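Surface protein R28 (Streptococcus pyogenes, PDB 6S5Z) probably acts as a cell-wall-attached surface protein implicated in streptococcal infection, this chain being one of its Rib domains, an immunoglobulin-like module. Local coordinates at residues D34-N39 with V62-P67. Numbering follows the deposited sequence.
Sequences DELPSN and VEVHYP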
ATOM      1  N   ASP A  34       7.898   3.840  -8.418  1.00 11.75           N
ATOM      2  CA  ASP A  34       8.940   3.969  -9.438  1.00 12.45           C
ATOM      3  C   ASP A  34      10.252   3.317  -9.017  1.00 15.15           C
ATOM      4  O   ASP A  34      11.127   3.111  -9.864  1.00 20.37           O
ATOM      5  CB  ASP A  34       9.195   5.438  -9.766  1.00 20.82           C
ATOM      6  CG  ASP A  34       9.614   6.244  -8.545  1.00 27.58           C
ATOM      7  OD1 ASP A  34       9.042   6.024  -7.459  1.00 26.69           O
ATOM      8  OD2 ASP A  34      10.536   7.082  -8.668  1.00 27.29           O
ATOM      9  N   GLU A  35      10.416   3.004  -7.734  1.00 13.24           N
ATOM     10  CA  GLU A  35      11.607   2.338  -7.229  1.00 14.62           C
ATOM     11  C   GLU A  35      11.403   0.843  -7.004  1.00 18.29           C
ATOM     12  O   GLU A  35      12.265   0.188  -6.404  1.00 21.84           O
ATOM     13  CB  GLU A  35      12.057   3.022  -5.943  1.00 13.49           C
ATOM     14  CG  GLU A  35      12.383   4.474  -6.177  1.00 16.59           C
ATOM     15  CD  GLU A  35      12.735   5.204  -4.913  1.00 17.83           C
ATOM     16  OE1 GLU A  35      12.677   4.572  -3.833  1.00 16.64           O
ATOM     17  OE2 GLU A  35      13.049   6.411  -5.003  1.00 18.90           O
ATOM     18  N   LEU A  36      10.275   0.295  -7.464  1.00 13.00           N
ATOM     19  CA  LEU A  36       9.905  -1.094  -7.376  1.00 13.83           C
ATOM     20  C   LEU A  36       9.665  -1.595  -8.787  1.00 12.94           C
ATOM     21  O   LEU A  36       9.268  -0.805  -9.643  1.00 12.90           O
ATOM     22  CB  LEU A  36       8.615  -1.261  -6.557  1.00 11.01           C
ATOM     23  CG  LEU A  36       8.623  -0.475  -5.238  1.00 14.52           C
ATOM     24  CD1 LEU A  36       7.286  -0.610  -4.526  1.00 13.14           C
ATOM     25  CD2 LEU A  36       9.774  -0.889  -4.320  1.00 14.30           C
ATOM     26  N   PRO A  37       9.866  -2.884  -9.064  1.00 14.70           N
ATOM     27  CA  PRO A  37       9.594  -3.384 -10.417  1.00 17.43           C
ATOM     28  C   PRO A  37       8.193  -2.977 -10.847  1.00 16.25           C
ATOM     29  O   PRO A  37       7.262  -2.979 -10.046  1.00 11.07           O
ATOM     30  CB  PRO A  37       9.721  -4.903 -10.269  1.00 19.55           C
ATOM     31  CG  PRO A  37      10.622  -5.080  -9.065  1.00 16.77           C
ATOM     32  CD  PRO A  37      10.232  -3.970  -8.140  1.00 13.54           C
ATOM     33  N   SER A  38       8.066  -2.540 -12.097  1.00 15.78           N
ATOM     34  CA  SER A  38       6.772  -2.041 -12.549  1.00 13.57           C
ATOM     35  C   SER A  38       5.760  -3.160 -12.763  1.00 10.02           C
ATOM     36  O   SER A  38       4.573  -2.862 -12.905  1.00 10.02           O
ATOM     37  CB  SER A  38       6.938  -1.189 -13.810  1.00 14.45           C
ATOM     38  OG  SER A  38       7.503  -1.920 -14.876  1.00 10.86           O
ATOM     39  N   ASN A  39       6.186  -4.424 -12.787  1.00 12.58           N
ATOM     40  CA  ASN A  39       5.239  -5.530 -12.804  1.00 14.90           C
ATOM     41  C   ASN A  39       4.849  -6.012 -11.406  1.00 11.59           C
ATOM     42  O   ASN A  39       4.102  -6.984 -11.293  1.00 17.17           O
ATOM     43  CB  ASN A  39       5.816  -6.705 -13.580  1.00 16.64           C
ATOM     44  CG  ASN A  39       5.811  -6.470 -15.066  1.00 13.27           C
ATOM     45  OD1 ASN A  39       5.155  -5.542 -15.566  1.00 14.73           O
ATOM     46  ND2 ASN A  39       6.535  -7.313 -15.788  1.00 13.38           N
ATOM     47  N   VAL A  62      -0.697  -2.377   2.881  1.00 11.93           N
ATOM     48  CA  VAL A  62      -0.554  -2.700   1.473  1.00 13.85           C
ATOM     49  C   VAL A  62       0.362  -3.904   1.355  1.00 15.70           C
ATOM     50  O   VAL A  62       1.430  -3.947   1.988  1.00 15.43           O
ATOM     51  CB  VAL A  62       0.007  -1.504   0.691  1.00 12.62           C
ATOM     52  CG1 VAL A  62       0.266  -1.883  -0.786  1.00  8.30           C
ATOM     53  CG2 VAL A  62      -0.934  -0.321   0.794  1.00 12.68           C
ATOM     54  N   GLU A  63      -0.063  -4.895   0.574  1.00 13.31           N
ATOM     55  CA  GLU A  63       0.818  -5.970   0.153  1.00 14.04           C
ATOM     56  C   GLU A  63       1.417  -5.620  -1.202  1.00 15.57           C
ATOM     57  O   GLU A  63       0.680  -5.359  -2.162  1.00 11.09           O
ATOM     58  CB  GLU A  63       0.071  -7.293   0.044  1.00 12.00           C
ATOM     59  CG  GLU A  63      -0.566  -7.735   1.321  1.00 15.56           C
ATOM     60  CD  GLU A  63      -1.324  -9.049   1.133  1.00 18.12           C
ATOM     61  OE1 GLU A  63      -1.480  -9.508  -0.025  1.00 14.80           O
ATOM     62  OE2 GLU A  63      -1.757  -9.615   2.151  1.00 15.29           O
ATOM     63  N   VAL A  64       2.741  -5.637  -1.285  1.00  9.23           N
ATOM     64  CA  VAL A  64       3.452  -5.436  -2.546  1.00  9.13           C
ATOM     65  C   VAL A  64       3.924  -6.803  -3.027  1.00 12.09           C
ATOM     66  O   VAL A  64       4.755  -7.444  -2.376  1.00 13.74           O
ATOM     67  CB  VAL A  64       4.627  -4.457  -2.387  1.00  8.93           C
ATOM     68  CG1 VAL A  64       5.297  -4.197  -3.730  1.00 14.45           C
ATOM     69  CG2 VAL A  64       4.121  -3.169  -1.851  1.00 10.89           C
ATOM     70  N   HIS A  65       3.378  -7.275  -4.149  1.00 10.08           N
ATOM     71  CA  HIS A  65       3.673  -8.612  -4.669  1.00 11.60           C
ATOM     72  C   HIS A  65       4.717  -8.479  -5.771  1.00 16.16           C
ATOM     73  O   HIS A  65       4.427  -7.941  -6.838  1.00 13.33           O
ATOM     74  CB  HIS A  65       2.408  -9.282  -5.212  1.00 14.69           C
ATOM     75  CG  HIS A  65       1.440  -9.708  -4.152  1.00 18.19           C
ATOM     76  ND1 HIS A  65       1.295 -11.021  -3.761  1.00 17.39           N
ATOM     77  CD2 HIS A  65       0.589  -8.990  -3.383  1.00 17.90           C
ATOM     78  CE1 HIS A  65       0.388 -11.096  -2.801  1.00 17.79           C
ATOM     79  NE2 HIS A  65      -0.060  -9.877  -2.558  1.00 17.18           N
ATOM     80  N   TYR A  66       5.890  -9.025  -5.542  1.00 13.49           N
ATOM     81  CA  TYR A  66       6.993  -8.866  -6.471  1.00 12.09           C
ATOM     82  C   TYR A  66       6.983  -9.982  -7.499  1.00 17.72           C
ATOM     83  O   TYR A  66       6.340 -11.020  -7.300  1.00 18.06           O
ATOM     84  CB  TYR A  66       8.312  -8.873  -5.717  1.00 17.64           C
ATOM     85  CG  TYR A  66       8.466  -7.733  -4.767  1.00 13.53           C
ATOM     86  CD1 TYR A  66       8.635  -6.447  -5.236  1.00 10.92           C
ATOM     87  CD2 TYR A  66       8.464  -7.941  -3.390  1.00 15.33           C
ATOM     88  CE1 TYR A  66       8.791  -5.398  -4.374  1.00 19.86           C
ATOM     89  CE2 TYR A  66       8.626  -6.891  -2.519  1.00 16.60           C
ATOM     90  CZ  TYR A  66       8.781  -5.624  -3.018  1.00 15.87           C
ATOM     91  OH  TYR A  66       8.940  -4.572  -2.158  1.00 21.17           O
ATOM     92  N   PRO A  67       7.681  -9.799  -8.622  1.00 15.92           N
ATOM     93  CA  PRO A  67       7.673 -10.839  -9.664  1.00 21.58           C
ATOM     94  C   PRO A  67       8.232 -12.180  -9.232  1.00 23.73           C
ATOM     95  O   PRO A  67       7.849 -13.194  -9.822  1.00 27.12           O
ATOM     96  CB  PRO A  67       8.535 -10.228 -10.782  1.00 17.66           C
ATOM     97  CG  PRO A  67       8.429  -8.753 -10.565  1.00 19.01           C
ATOM     98  CD  PRO A  67       8.396  -8.586  -9.064  1.00 12.61           C
TER
HETATM   99  O   HOH W   1       4.530  -9.038  -9.517  1.00 24.66           O
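E63 OE1 is gripped by two N-H donors: H65 NE2, two residues along the same strand, and N43 ND2 of strand 41-44. The H65 NE2 to E63 OE1 distance is 2.9 Å with an angle of 154° at the hydrogen; the acceptor lies close to the imidazole plane, and OE1 offers its anti lone pair. The other oxygen, OE2, forms a salt bridge with K45, which probably favours the ionised carboxylate.

E63 and H65 alternate with V64 along strand 56-65, so V64 turns toward segment 34-39. Its CG1, anti to the backbone N (chi1 -176°), meets L36 CD1 at 4.2 Å, the two side chains crossing at about a right angle. No direct hydrogen bond joins the segments. Instead one water donates to both carbonyls, 2.7 Å to N39 O and 2.9 Å to H65 O, the residue whose backbone pairs with T41; it links the chain entering strand 41-44 to the end of strand 56-65. In this immunoglobulin-like Rib domain the contact lies at one end of the sheet, where the loop after strand 16-19 meets the turn between strands 56-65 and 71-81.

Y66 CG stands anti to the carbonyl carbon (chi1 -64°), and the ring receives P37 at its edge, near its plane, with P37 CD 4.1 Å from Y66 CD1. Y66 OH hydrogen-bonds D72 OD2; D72 shares the sodium site with K6 and Y9, and the Y66 side chain lies about 5 Å from the ion, consistent with a second-shell place. The two proline rings cross obliquely, P37 CB resting 4.1 Å from P67 CG.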